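Local coordinates for response regulator receiver protein (Desulfuromonas acetoxidans, PDB 2ZAY), which probably works in two-component-type signal transduction, this chain being the receiver domain of a longer response regulator, at residues H54-A60 and I83-S89; V14-L18 and I36-N40. All coordinates share one frame. Residue numbers count along the deposited sequence, not the author numbering.

Both contacts belong to one five-stranded parallel sheet and lie with centres about 11 Å apart. Contact 1 pairs two neighbouring strands near the middle of the domain; contact 2 joins the end of strand 9-14 to the edge strand 33-38. Strand 9-14 also lies beside strand 55-59, so the two contacts touch: Val14 N approaches Ile57 O at 2.8 Å, a probable hydrogen bond, and Glu59 OE2 meets Thr16 OG1 at 2.8 Å, another probable one. The latter lies at the C-terminal edge of the sheet, where receiver domains carry their acidic phosphorylation site. By sequence and fold, Asp15, Glu59, Ser89 and Lys111 appear to occupy the corresponding positions, Glu59 where most relatives have the phospho-accepting aspartate.

Contact 1 of 2, residues H54-A60 and I83-S89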
loop_
_atom_site.group_PDB
_atom_site.type_symbol
_atom_site.label_atom_id
_atom_site.label_comp_id
_atom_site.label_asym_id
_atom_site.label_seq_id
_atom_site.Cartn_x
_atom_site.Cartn_y
_atom_site.Cartn_z
ATOM N N HIS A 54 0.733 -9.823 2.743
ATOM C CA HIS A 54 -0.687 -10.147 2.600
ATOM C C HIS A 54 -1.416 -8.978 1.948
ATOM O O HIS A 54 -2.464 -9.145 1.324
ATOM C CB HIS A 54 -1.334 -10.426 3.959
ATOM C CG HIS A 54 -0.852 -11.680 4.618
ATOM N ND1 HIS A 54 0.199 -11.694 5.510
ATOM C CD2 HIS A 54 -1.274 -12.963 4.513
ATOM C CE1 HIS A 54 0.402 -12.931 5.927
ATOM N NE2 HIS A 54 -0.478 -13.721 5.337
ATOM N N LEU A 55 -0.857 -7.786 2.115
ATOM C CA LEU A 55 -1.457 -6.587 1.548
ATOM C C LEU A 55 -0.367 -5.549 1.321
ATOM O O LEU A 55 0.611 -5.494 2.063
ATOM C CB LEU A 55 -2.540 -6.049 2.490
ATOM C CG LEU A 55 -3.312 -4.830 1.981
ATOM C CD1 LEU A 55 -4.727 -4.839 2.544
ATOM C CD2 LEU A 55 -2.575 -3.574 2.381
ATOM N N ILE A 56 -0.544 -4.724 0.295
ATOM C CA ILE A 56 0.445 -3.710 -0.041
ATOM C C ILE A 56 -0.180 -2.331 -0.011
ATOM O O ILE A 56 -1.307 -2.135 -0.470
ATOM C CB ILE A 56 1.039 -3.985 -1.449
ATOM C CG1 ILE A 56 1.772 -5.334 -1.433
ATOM C CG2 ILE A 56 1.974 -2.849 -1.868
ATOM C CD1 ILE A 56 2.184 -5.830 -2.800
ATOM N N ILE A 57 0.545 -1.378 0.562
ATOM C CA ILE A 57 0.068 -0.002 0.640
ATOM C C ILE A 57 1.126 0.827 -0.081
ATOM O O ILE A 57 2.299 0.796 0.289
ATOM C CB ILE A 57 -0.016 0.481 2.100
ATOM C CG1 ILE A 57 -1.001 -0.381 2.889
ATOM C CG2 ILE A 57 -0.428 1.944 2.138
ATOM C CD1 ILE A 57 -0.975 -0.107 4.396
ATOM N N THR A 58 0.728 1.564 -1.108
ATOM C CA THR A 58 1.708 2.361 -1.830
ATOM C C THR A 58 1.274 3.791 -2.071
ATOM O O THR A 58 0.090 4.078 -2.240
ATOM C CB THR A 58 2.041 1.742 -3.206
ATOM O OG1 THR A 58 3.025 2.551 -3.857
ATOM C CG2 THR A 58 0.792 1.677 -4.096
ATOM N N GLU A 59 2.250 4.694 -2.068
ATOM C CA GLU A 59 1.989 6.093 -2.352
ATOM C C GLU A 59 1.561 6.076 -3.820
ATOM O O GLU A 59 2.127 5.331 -4.617
ATOM C CB GLU A 59 3.278 6.902 -2.192
ATOM C CG GLU A 59 3.115 8.398 -2.373
ATOM C CD GLU A 59 4.410 9.150 -2.106
ATOM O OE1 GLU A 59 4.375 10.397 -2.019
ATOM O OE2 GLU A 59 5.464 8.489 -1.990
ATOM N N ALA A 60 0.568 6.883 -4.178
ATOM C CA ALA A 60 0.089 6.915 -5.555
ATOM C C ALA A 60 1.035 7.651 -6.492
ATOM O O ALA A 60 1.412 7.137 -7.542
ATOM C CB ALA A 60 -1.286 7.554 -5.608
ATOM N N ILE A 83 -2.348 -10.055 -4.756
ATOM C CA ILE A 83 -2.212 -9.370 -3.464
ATOM C C ILE A 83 -2.963 -8.045 -3.537
ATOM O O ILE A 83 -2.787 -7.286 -4.486
ATOM C CB ILE A 83 -0.742 -9.072 -3.130
ATOM C CG1 ILE A 83 0.035 -10.384 -2.961
ATOM C CG2 ILE A 83 -0.669 -8.220 -1.864
ATOM C CD1 ILE A 83 1.553 -10.185 -2.793
ATOM N N PRO A 84 -3.814 -7.750 -2.542
ATOM C CA PRO A 84 -4.545 -6.477 -2.602
ATOM C C PRO A 84 -3.629 -5.275 -2.410
ATOM O O PRO A 84 -2.663 -5.334 -1.648
ATOM C CB PRO A 84 -5.580 -6.612 -1.485
ATOM C CG PRO A 84 -4.891 -7.511 -0.483
ATOM C CD PRO A 84 -4.243 -8.553 -1.380
ATOM N N VAL A 85 -3.938 -4.186 -3.107
ATOM C CA VAL A 85 -3.120 -2.976 -3.014
ATOM C C VAL A 85 -3.973 -1.763 -2.661
ATOM O O VAL A 85 -4.986 -1.488 -3.313
ATOM C CB VAL A 85 -2.377 -2.697 -4.355
ATOM C CG1 VAL A 85 -1.386 -1.536 -4.174
ATOM C CG2 VAL A 85 -1.632 -3.956 -4.815
ATOM N N ILE A 86 -3.564 -1.048 -1.616
ATOM C CA ILE A 86 -4.262 0.158 -1.174
ATOM C C ILE A 86 -3.424 1.354 -1.605
ATOM O O ILE A 86 -2.204 1.347 -1.431
ATOM C CB ILE A 86 -4.398 0.219 0.371
ATOM C CG1 ILE A 86 -5.398 -0.835 0.863
ATOM C CG2 ILE A 86 -4.851 1.630 0.804
ATOM C CD1 ILE A 86 -5.556 -0.836 2.371
ATOM N N ALA A 87 -4.062 2.370 -2.178
ATOM C CA ALA A 87 -3.339 3.563 -2.589
ATOM C C ALA A 87 -3.453 4.654 -1.536
ATOM O O ALA A 87 -4.515 4.861 -0.951
ATOM C CB ALA A 87 -3.870 4.083 -3.928
ATOM N N LEU A 88 -2.341 5.343 -1.307
ATOM C CA LEU A 88 -2.267 6.445 -0.361
ATOM C C LEU A 88 -1.902 7.656 -1.216
ATOM O O LEU A 88 -0.935 7.615 -1.967
ATOM C CB LEU A 88 -1.170 6.174 0.669
ATOM C CG LEU A 88 -1.581 5.904 2.117
ATOM C CD1 LEU A 88 -2.713 4.895 2.186
ATOM C CD2 LEU A 88 -0.355 5.422 2.888
ATOM N N SER A 89 -2.668 8.735 -1.126
ATOM C CA SER A 89 -2.338 9.884 -1.950
ATOM C C SER A 89 -2.466 11.216 -1.249
ATOM O O SER A 89 -3.420 11.460 -0.507
ATOM C CB SER A 89 -3.200 9.896 -3.213
ATOM O OG SER A 89 -2.933 11.057 -3.983
#
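Beta-branched Ile and Val, well suited to extended backbone, fill most of the middle of this buried pairing, with Leu88 and Leu55 adding to them. On one face Ile57 CG2 meets Leu88 CD2 at 3.6 Å, and Ile57 CG1 lies 4.3 Å from Ile86 CB; Ile57 also packs on Ile122 of helix 115-129. On the other, Ile56 CG2 faces Val85 CG1 at 4.3 Å and Ile56 CG1 reaches Ile83 CG2 at 3.8 Å, while the small Ala87 leaves room beside Phe105. Leu55 CG rests 4.0 Å from Pro84 CG at the N-terminal end.

Strands 55-59 and 85-89 run parallel, their axes approaching to 4.6 Å at an angle of 23°. Pro84, with no N-H to give, takes part through its O, which accepts from Ile56 N (2.9 Å). The bonding then zigzags: Ile86 N to Ile56 O (2.8 Å), Thr58 N to Ile86 O (3.0 Å), Leu88 N to Thr58 O (2.9 Å), Ala60 N to Leu88 O (2.8 Å).

Polarity rises at the C-terminal ends. Thr58 OG1 donates to Glu59 O at 3.0 Å, Glu59 turns its carboxylate to Thr16, and Ser89 OG bonds with Glu96. These are neighbouring strands of a beta-alpha-beta unit, linked through helix 67-75, in the CheY-like receiver fold, whose active site lies at this edge of the sheet.

Contact 2 of 2, residues V14-L18 and I36-N40; sequences VDTQL and IQCGN
Two carbonyl oxygens, Asp15 O and Gly39 O, sit only 3.2 Å apart with no hydrogen bond between them, because both are acceptors. Weak CA-H...O contacts accompany the pair: Gly39 CA to Asp15 O at 3.4 Å and Thr16 CA to Gly39 O at 3.5 Å.

The two segments part here after a last parallel bridge, Val14 with Cys38 (CA-CA 4.7 Å). Cys38 O receives Asp15 N at 3.1 Å, the one hydrogen bond across the segments, and also faces Val14 CA at 3.3 Å. Val14 and Asp15 remain extended (phi/psi -118/118 and -155/145). Thr16 then bends to -79/-8, Gln17 takes -138/64, and Leu18 takes -54/-36, its CA-to-CB bond pointing toward the strand so that its side chain spans the gap. In rotamer m, t, Leu18 sets CD1 3.6 Å from Cys38 O and 3.9 Å from Gly39 N, and CD2 3.8 Å from Gln37 OE1, so its apolar branches cover the strand end. On the sheet face of Val14 and Cys38, Val14 CG2 lies 4.2 Å from Cys38 CB; a beta-branched residue and a small one fit beneath helix 41-51.

Gly39 (-84/-13) turns into Asn40, the N-cap of that helix: with chi1 p, its OD1 accepts from Glu43 N. Asp15, chi1 t, forms an Asx turn, its OD2 accepting from Gln17 N at 2.9 Å. Its OD1 makes a salt bridge to Lys111, whose positive charge should offset the close approach of OD1 to the Glu59 carboxylate, consistent with the acidic pocket of receiver domains.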
loop_
_atom_site.group_PDB
_atom_site.type_symbol
_atom_site.label_atom_id
_atom_site.label_comp_id
_atom_site.label_asym_id
_atom_site.label_seq_id
_atom_site.Cartn_x
_atom_site.Cartn_y
_atom_site.Cartn_z
ATOM N N VAL A 14 4.995 1.203 0.777
ATOM C CA VAL A 14 5.918 1.858 -0.156
ATOM C C VAL A 14 5.606 3.360 -0.191
ATOM O O VAL A 14 4.504 3.761 -0.567
ATOM C CB VAL A 14 5.753 1.303 -1.599
ATOM C CG1 VAL A 14 6.920 1.761 -2.464
ATOM C CG2 VAL A 14 5.656 -0.212 -1.581
ATOM N N ASP A 15 6.568 4.191 0.199
ATOM C CA ASP A 15 6.351 5.641 0.213
ATOM C C ASP A 15 7.700 6.340 0.077
ATOM O O ASP A 15 8.703 5.853 0.603
ATOM C CB ASP A 15 5.681 6.061 1.526
ATOM C CG ASP A 15 5.074 7.459 1.454
ATOM O OD1 ASP A 15 3.904 7.580 1.041
ATOM O OD2 ASP A 15 5.770 8.435 1.798
ATOM N N THR A 16 7.730 7.475 -0.619
ATOM C CA THR A 16 8.978 8.203 -0.818
ATOM C C THR A 16 9.394 9.042 0.393
ATOM O O THR A 16 10.495 9.595 0.425
ATOM C CB THR A 16 8.916 9.102 -2.080
ATOM O OG1 THR A 16 7.784 9.976 -1.999
ATOM C CG2 THR A 16 8.805 8.247 -3.339
ATOM N N GLN A 17 8.515 9.145 1.383
ATOM C CA GLN A 17 8.831 9.884 2.600
ATOM C C GLN A 17 8.327 9.102 3.808
ATOM O O GLN A 17 7.434 9.542 4.539
ATOM C CB GLN A 17 8.228 11.297 2.562
ATOM C CG GLN A 17 6.722 11.355 2.448
ATOM C CD GLN A 17 6.232 12.706 1.952
ATOM O OE1 GLN A 17 6.629 13.168 0.879
ATOM N NE2 GLN A 17 5.360 13.345 2.729
ATOM N N LEU A 18 8.916 7.924 3.997
ATOM C CA LEU A 18 8.571 7.033 5.099
ATOM C C LEU A 18 8.649 7.696 6.475
ATOM O O LEU A 18 7.846 7.396 7.359
ATOM C CB LEU A 18 9.473 5.795 5.064
ATOM C CG LEU A 18 9.185 4.801 3.932
ATOM C CD1 LEU A 18 10.298 3.770 3.839
ATOM C CD2 LEU A 18 7.843 4.118 4.191
ATOM N N ILE A 36 6.684 -4.043 6.442
ATOM C CA ILE A 36 7.840 -4.124 5.568
ATOM C C ILE A 36 7.861 -2.768 4.872
ATOM O O ILE A 36 6.925 -2.425 4.151
ATOM C CB ILE A 36 7.658 -5.270 4.536
ATOM C CG1 ILE A 36 7.578 -6.614 5.278
ATOM C CG2 ILE A 36 8.803 -5.262 3.527
ATOM C CD1 ILE A 36 7.130 -7.779 4.408
ATOM N N GLN A 37 8.920 -1.992 5.095
ATOM C CA GLN A 37 9.016 -0.649 4.518
ATOM C C GLN A 37 9.933 -0.497 3.315
ATOM O O GLN A 37 11.106 -0.846 3.379
ATOM C CB GLN A 37 9.479 0.343 5.585
ATOM C CG GLN A 37 8.623 0.387 6.827
ATOM C CD GLN A 37 9.078 1.468 7.786
ATOM O OE1 GLN A 37 9.186 2.633 7.412
ATOM N NE2 GLN A 37 9.346 1.086 9.031
ATOM N N CYS A 38 9.393 0.052 2.227
ATOM C CA CYS A 38 10.160 0.291 1.010
ATOM C C CYS A 38 10.085 1.778 0.656
ATOM O O CYS A 38 9.013 2.392 0.714
ATOM C CB CYS A 38 9.612 -0.554 -0.139
ATOM S SG CYS A 38 9.822 -2.334 0.123
ATOM N N GLY A 39 11.230 2.349 0.289
ATOM C CA GLY A 39 11.289 3.760 -0.044
ATOM C C GLY A 39 10.913 4.127 -1.466
ATOM O O GLY A 39 10.712 5.304 -1.764
ATOM N N ASN A 40 10.833 3.137 -2.350
ATOM C CA ASN A 40 10.458 3.392 -3.736
ATOM C C ASN A 40 10.003 2.117 -4.441
ATOM O O ASN A 40 10.156 1.017 -3.916
ATOM C CB ASN A 40 11.619 4.033 -4.503
ATOM C CG ASN A 40 12.845 3.156 -4.542
ATOM O OD1 ASN A 40 12.808 2.039 -5.056
ATOM N ND2 ASN A 40 13.942 3.659 -4.000
#